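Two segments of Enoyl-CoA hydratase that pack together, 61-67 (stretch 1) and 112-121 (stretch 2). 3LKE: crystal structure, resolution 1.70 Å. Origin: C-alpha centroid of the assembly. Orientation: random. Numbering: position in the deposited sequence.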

ATOM      1  N   TYR A  61      23.491   1.865  22.187  1.00 30.42           N
ATOM      2  CA  TYR A  61      22.141   1.386  21.884  1.00 27.73           C
ATOM      3  C   TYR A  61      21.171   2.528  21.654  1.00 28.28           C
ATOM      4  O   TYR A  61      21.296   3.592  22.251  1.00 25.01           O
ATOM      5  CB  TYR A  61      21.630   0.529  23.048  1.00 29.83           C
ATOM      6  CG  TYR A  61      21.907   1.148  24.403  1.00 30.18           C
ATOM      7  CD1 TYR A  61      21.024   2.062  24.978  1.00 28.05           C
ATOM      8  CD2 TYR A  61      23.063   0.828  25.101  1.00 31.26           C
ATOM      9  CE1 TYR A  61      21.281   2.628  26.222  1.00 28.29           C
ATOM     10  CE2 TYR A  61      23.332   1.388  26.338  1.00 31.73           C
ATOM     11  CZ  TYR A  61      22.439   2.287  26.897  1.00 28.75           C
ATOM     12  OH  TYR A  61      22.727   2.850  28.124  1.00 30.65           O
ATOM     13  N   PHE A  62      20.187   2.314  20.786  1.00 27.35           N
ATOM     14  CA  PHE A  62      19.076   3.244  20.747  1.00 24.58           C
ATOM     15  C   PHE A  62      18.068   2.869  21.819  1.00 22.12           C
ATOM     16  O   PHE A  62      17.752   3.667  22.694  1.00 23.17           O
ATOM     17  CB  PHE A  62      18.363   3.248  19.391  1.00 23.62           C
ATOM     18  CG  PHE A  62      17.165   4.142  19.376  1.00 25.15           C
ATOM     19  CD1 PHE A  62      17.320   5.510  19.302  1.00 22.62           C
ATOM     20  CD2 PHE A  62      15.881   3.616  19.459  1.00 24.78           C
ATOM     21  CE1 PHE A  62      16.227   6.350  19.308  1.00 25.16           C
ATOM     22  CE2 PHE A  62      14.784   4.445  19.464  1.00 26.08           C
ATOM     23  CZ  PHE A  62      14.952   5.816  19.388  1.00 27.64           C
ATOM     24  N   SER A  63      17.537   1.653  21.727  1.00 23.48           N
ATOM     25  CA  SER A  63      16.634   1.127  22.755  1.00 23.84           C
ATOM     26  C   SER A  63      16.545  -0.387  22.706  1.00 26.29           C
ATOM     27  O   SER A  63      16.310  -0.988  21.647  1.00 26.65           O
ATOM     28  CB  SER A  63      15.230   1.732  22.645  1.00 25.02           C
ATOM     29  OG  SER A  63      14.335   1.089  23.552  1.00 25.96           O
ATOM     30  N   SER A  64      16.722  -1.008  23.863  1.00 24.89           N
ATOM     31  CA  SER A  64      16.622  -2.453  23.964  1.00 28.06           C
ATOM     32  C   SER A  64      15.167  -2.939  23.926  1.00 25.76           C
ATOM     33  O   SER A  64      14.915  -4.143  23.893  1.00 27.97           O
ATOM     34  CB  SER A  64      17.315  -2.933  25.245  1.00 29.16           C
ATOM     35  OG  SER A  64      16.697  -2.371  26.386  1.00 32.78           O
ATOM     36  N   GLY A  65      14.217  -2.008  23.925  1.00 27.24           N
ATOM     37  CA  GLY A  65      12.805  -2.366  23.868  1.00 27.57           C
ATOM     38  C   GLY A  65      12.332  -2.837  25.233  1.00 30.32           C
ATOM     39  O   GLY A  65      13.065  -2.719  26.212  1.00 26.61           O
ATOM     40  N   PRO A  66      11.110  -3.382  25.309  1.00 27.38           N
ATOM     41  CA  PRO A  66      10.636  -3.936  26.581  1.00 32.23           C
ATOM     42  C   PRO A  66      11.558  -5.067  27.030  1.00 29.92           C
ATOM     43  O   PRO A  66      11.814  -5.983  26.249  1.00 35.74           O
ATOM     44  CB  PRO A  66       9.249  -4.487  26.230  1.00 34.01           C
ATOM     45  CG  PRO A  66       8.848  -3.769  24.975  1.00 36.28           C
ATOM     46  CD  PRO A  66      10.119  -3.535  24.229  1.00 31.34           C
ATOM     47  N   ARG A  67      12.060  -4.998  28.259  1.00 33.51           N
ATOM     48  CA  ARG A  67      13.037  -5.973  28.744  1.00 35.13           C
ATOM     49  C   ARG A  67      12.401  -7.331  29.009  1.00 35.54           C
ATOM     50  O   ARG A  67      11.314  -7.407  29.568  1.00 35.61           O
ATOM     51  CB  ARG A  67      13.702  -5.478  30.032  1.00 37.49           C
ATOM     52  CG  ARG A  67      14.548  -4.220  29.871  1.00 41.31           C
ATOM     53  CD  ARG A  67      15.876  -4.384  30.588  1.00 41.85           C
ATOM     54  NE  ARG A  67      16.715  -5.359  29.894  1.00 45.50           N
ATOM     55  CZ  ARG A  67      17.711  -5.041  29.069  1.00 45.16           C
ATOM     56  NH1 ARG A  67      18.013  -3.770  28.843  1.00 40.42           N
ATOM     57  NH2 ARG A  67      18.413  -5.997  28.475  1.00 49.04           N
ATOM     58  N   ALA A 112      18.229  -1.409  18.191  1.00 24.08           N
ATOM     59  CA  ALA A 112      16.843  -1.073  18.482  1.00 25.06           C
ATOM     60  C   ALA A 112      16.053  -2.356  18.332  1.00 21.58           C
ATOM     61  O   ALA A 112      15.847  -2.846  17.210  1.00 24.24           O
ATOM     62  CB  ALA A 112      16.326  -0.012  17.515  1.00 24.34           C
ATOM     63  N   TYR A 113      15.653  -2.917  19.467  1.00 22.91           N
ATOM     64  CA  TYR A 113      14.966  -4.206  19.494  1.00 22.94           C
ATOM     65  C   TYR A 113      13.487  -4.046  19.759  1.00 23.69           C
ATOM     66  O   TYR A 113      13.069  -3.223  20.593  1.00 23.30           O
ATOM     67  CB  TYR A 113      15.526  -5.090  20.611  1.00 24.65           C
ATOM     68  CG  TYR A 113      16.993  -5.418  20.493  1.00 27.35           C
ATOM     69  CD1 TYR A 113      17.625  -5.447  19.259  1.00 28.12           C
ATOM     70  CD2 TYR A 113      17.737  -5.730  21.619  1.00 31.07           C
ATOM     71  CE1 TYR A 113      18.962  -5.757  19.149  1.00 31.60           C
ATOM     72  CE2 TYR A 113      19.074  -6.036  21.524  1.00 34.80           C
ATOM     73  CZ  TYR A 113      19.679  -6.057  20.288  1.00 32.54           C
ATOM     74  OH  TYR A 113      21.015  -6.368  20.198  1.00 40.78           O
ATOM     75  N   GLY A 114      12.699  -4.890  19.099  1.00 22.84           N
ATOM     76  CA  GLY A 114      11.266  -4.907  19.289  1.00 23.02           C
ATOM     77  C   GLY A 114      10.679  -3.508  19.326  1.00 23.65           C
ATOM     78  O   GLY A 114      10.972  -2.666  18.466  1.00 24.71           O
ATOM     79  N   GLY A 115       9.842  -3.262  20.323  1.00 20.09           N
ATOM     80  CA  GLY A 115       9.158  -1.995  20.440  1.00 20.63           C
ATOM     81  C   GLY A 115      10.117  -0.823  20.597  1.00 22.96           C
ATOM     82  O   GLY A 115       9.739   0.320  20.370  1.00 22.13           O
ATOM     83  N   GLY A 116      11.353  -1.107  21.009  1.00 22.19           N
ATOM     84  CA  GLY A 116      12.385  -0.077  21.059  1.00 22.48           C
ATOM     85  C   GLY A 116      12.600   0.562  19.695  1.00 24.41           C
ATOM     86  O   GLY A 116      12.952   1.751  19.575  1.00 24.47           O
ATOM     87  N   PHE A 117      12.399  -0.232  18.649  1.00 21.85           N
ATOM     88  CA  PHE A 117      12.408   0.307  17.302  1.00 20.91           C
ATOM     89  C   PHE A 117      10.992   0.636  16.846  1.00 22.50           C
ATOM     90  O   PHE A 117      10.746   1.703  16.289  1.00 23.93           O
ATOM     91  CB  PHE A 117      13.036  -0.672  16.306  1.00 21.16           C
ATOM     92  CG  PHE A 117      12.984  -0.183  14.886  1.00 21.10           C
ATOM     93  CD1 PHE A 117      13.604   1.004  14.536  1.00 22.20           C
ATOM     94  CD2 PHE A 117      12.285  -0.877  13.918  1.00 25.14           C
ATOM     95  CE1 PHE A 117      13.568   1.475  13.240  1.00 23.52           C
ATOM     96  CE2 PHE A 117      12.241  -0.415  12.610  1.00 25.86           C
ATOM     97  CZ  PHE A 117      12.879   0.769  12.273  1.00 23.01           C
ATOM     98  N   ASN A 118      10.056  -0.277  17.104  1.00 20.53           N
ATOM     99  CA  ASN A 118       8.733  -0.171  16.480  1.00 20.30           C
ATOM    100  C   ASN A 118       7.960   1.098  16.814  1.00 21.15           C
ATOM    101  O   ASN A 118       7.244   1.623  15.953  1.00 20.35           O
ATOM    102  CB  ASN A 118       7.900  -1.422  16.776  1.00 20.37           C
ATOM    103  CG  ASN A 118       8.551  -2.673  16.232  1.00 21.85           C
ATOM    104  OD1 ASN A 118       9.263  -2.610  15.241  1.00 22.23           O
ATOM    105  ND2 ASN A 118       8.299  -3.821  16.864  1.00 21.62           N
ATOM    106  N   MET A 119       8.107   1.594  18.042  1.00 21.57           N
ATOM    107  CA  MET A 119       7.507   2.889  18.410  1.00 20.80           C
ATOM    108  C   MET A 119       7.917   3.990  17.426  1.00 22.02           C
ATOM    109  O   MET A 119       7.110   4.851  17.066  1.00 23.04           O
ATOM    110  CB  MET A 119       7.831   3.285  19.859  1.00 21.36           C
ATOM    111  CG  MET A 119       6.967   2.552  20.894  1.00 27.30           C
ATOM    112  SD  MET A 119       6.949   3.317  22.545  1.00 25.32           S
ATOM    113  CE  MET A 119       7.769   4.906  22.151  1.00 19.31           C
ATOM    114  N   MET A 120       9.161   3.938  16.962  1.00 22.55           N
ATOM    115  CA  MET A 120       9.665   4.992  16.088  1.00 20.78           C
ATOM    116  C   MET A 120       9.106   4.899  14.667  1.00 20.77           C
ATOM    117  O   MET A 120       9.295   5.810  13.868  1.00 21.87           O
ATOM    118  CB  MET A 120      11.198   5.033  16.073  1.00 19.19           C
ATOM    119  CG  MET A 120      11.833   5.282  17.461  1.00 21.98           C
ATOM    120  SD  MET A 120      11.316   6.833  18.263  1.00 15.00           S
ATOM    121  CE  MET A 120      10.262   6.226  19.551  1.00 27.08           C
ATOM    122  N   LEU A 121       8.419   3.797  14.348  1.00 18.79           N
ATOM    123  CA  LEU A 121       7.793   3.674  13.036  1.00 21.57           C
ATOM    124  C   LEU A 121       6.665   4.682  12.849  1.00 19.86           C
ATOM    125  O   LEU A 121       6.222   4.923  11.719  1.00 22.48           O
ATOM    126  CB  LEU A 121       7.300   2.244  12.809  1.00 21.63           C
ATOM    127  CG  LEU A 121       8.414   1.206  12.730  1.00 22.39           C
ATOM    128  CD1 LEU A 121       7.808  -0.203  12.631  1.00 23.78           C
ATOM    129  CD2 LEU A 121       9.300   1.486  11.521  1.00 25.36           C
TER

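The polar part of this contact is a short piece of parallel pairing. Ser-63 and Ala-112 form a parallel bridge with CA atoms 4.8 Å apart, and the one hydrogen bond between the stretches runs from Tyr-113 N to Ser-63 O, 3.0 Å long and close to straight at 161°. The same carbonyl receives a CA-H...O contact, Ala-112 CA lying 3.2 Å from Ser-63 O, so a single acceptor engages two consecutive residues of the partner strand. A second such contact, Gly-65 CA to Tyr-113 O at 3.4 Å, carries the pairing past the bridge. Tyr-113 O also accepts a weak hydrogen bond from Gly-116 N at 2.8 Å, which ties this edge to the first turn of the helix.

Close backbone approach is the second rule, and glycine makes it possible. The CA atoms of Gly-65 and Gly-116 sit 3.6 Å apart, with Gly-65 CA 3.4 Å from Gly-116 N. A CB on Gly-65 would fall 2.3 Å from Tyr-113 O; one on Gly-116 would fall 2.6 Å from Ser-63 O and 2.8 Å from Gly-65 N. Both positions therefore leave no room for a side chain. Gly-65 also has a positive phi, as does Gly-114, the N-cap residue before the helix, where the backbone conformation favours glycine and the other stretch would not crowd a CB.

Ser-63 braces the turn with its side chain. Its t rotamer places OG where Gly-65 N donates a hydrogen bond to it, 3.1 Å from Gly-65 N to Ser-63 OG, while Ser-63 OG also packs 3.4 Å from Gly-116 CA. A small polar group thus fixes the loop locally and still fits against the glycine helix start.

Apolar packing is centred on Phe-62, which points toward the other stretch in a t rotamer and is buried. Phe-62 CE2 reaches Met-120 CG at 3.7 Å, and Phe-62 CD2 meets Ala-112 CB at 4.1 Å. The ring edge faces the backbone as well, with Phe-62 CE2 3.3 Å from Gly-116 O. Met-120 SD lies 5.2 Å from the centroid of the Phe-62 ring, again at its edge. Small Ala-112 and flexible Met-120 suit neighbours of a broad ring.

At the more open side, Tyr-113 turns its ring edge to Ser-64 O, and Tyr-113 CB is 3.5 Å from Ser-64 O. Pro-66, also partly exposed, packs against the helix start, its CD 3.9 Å from Gly-115 N. Together the stretches bury 373 Å², much of it through backbone and small residues.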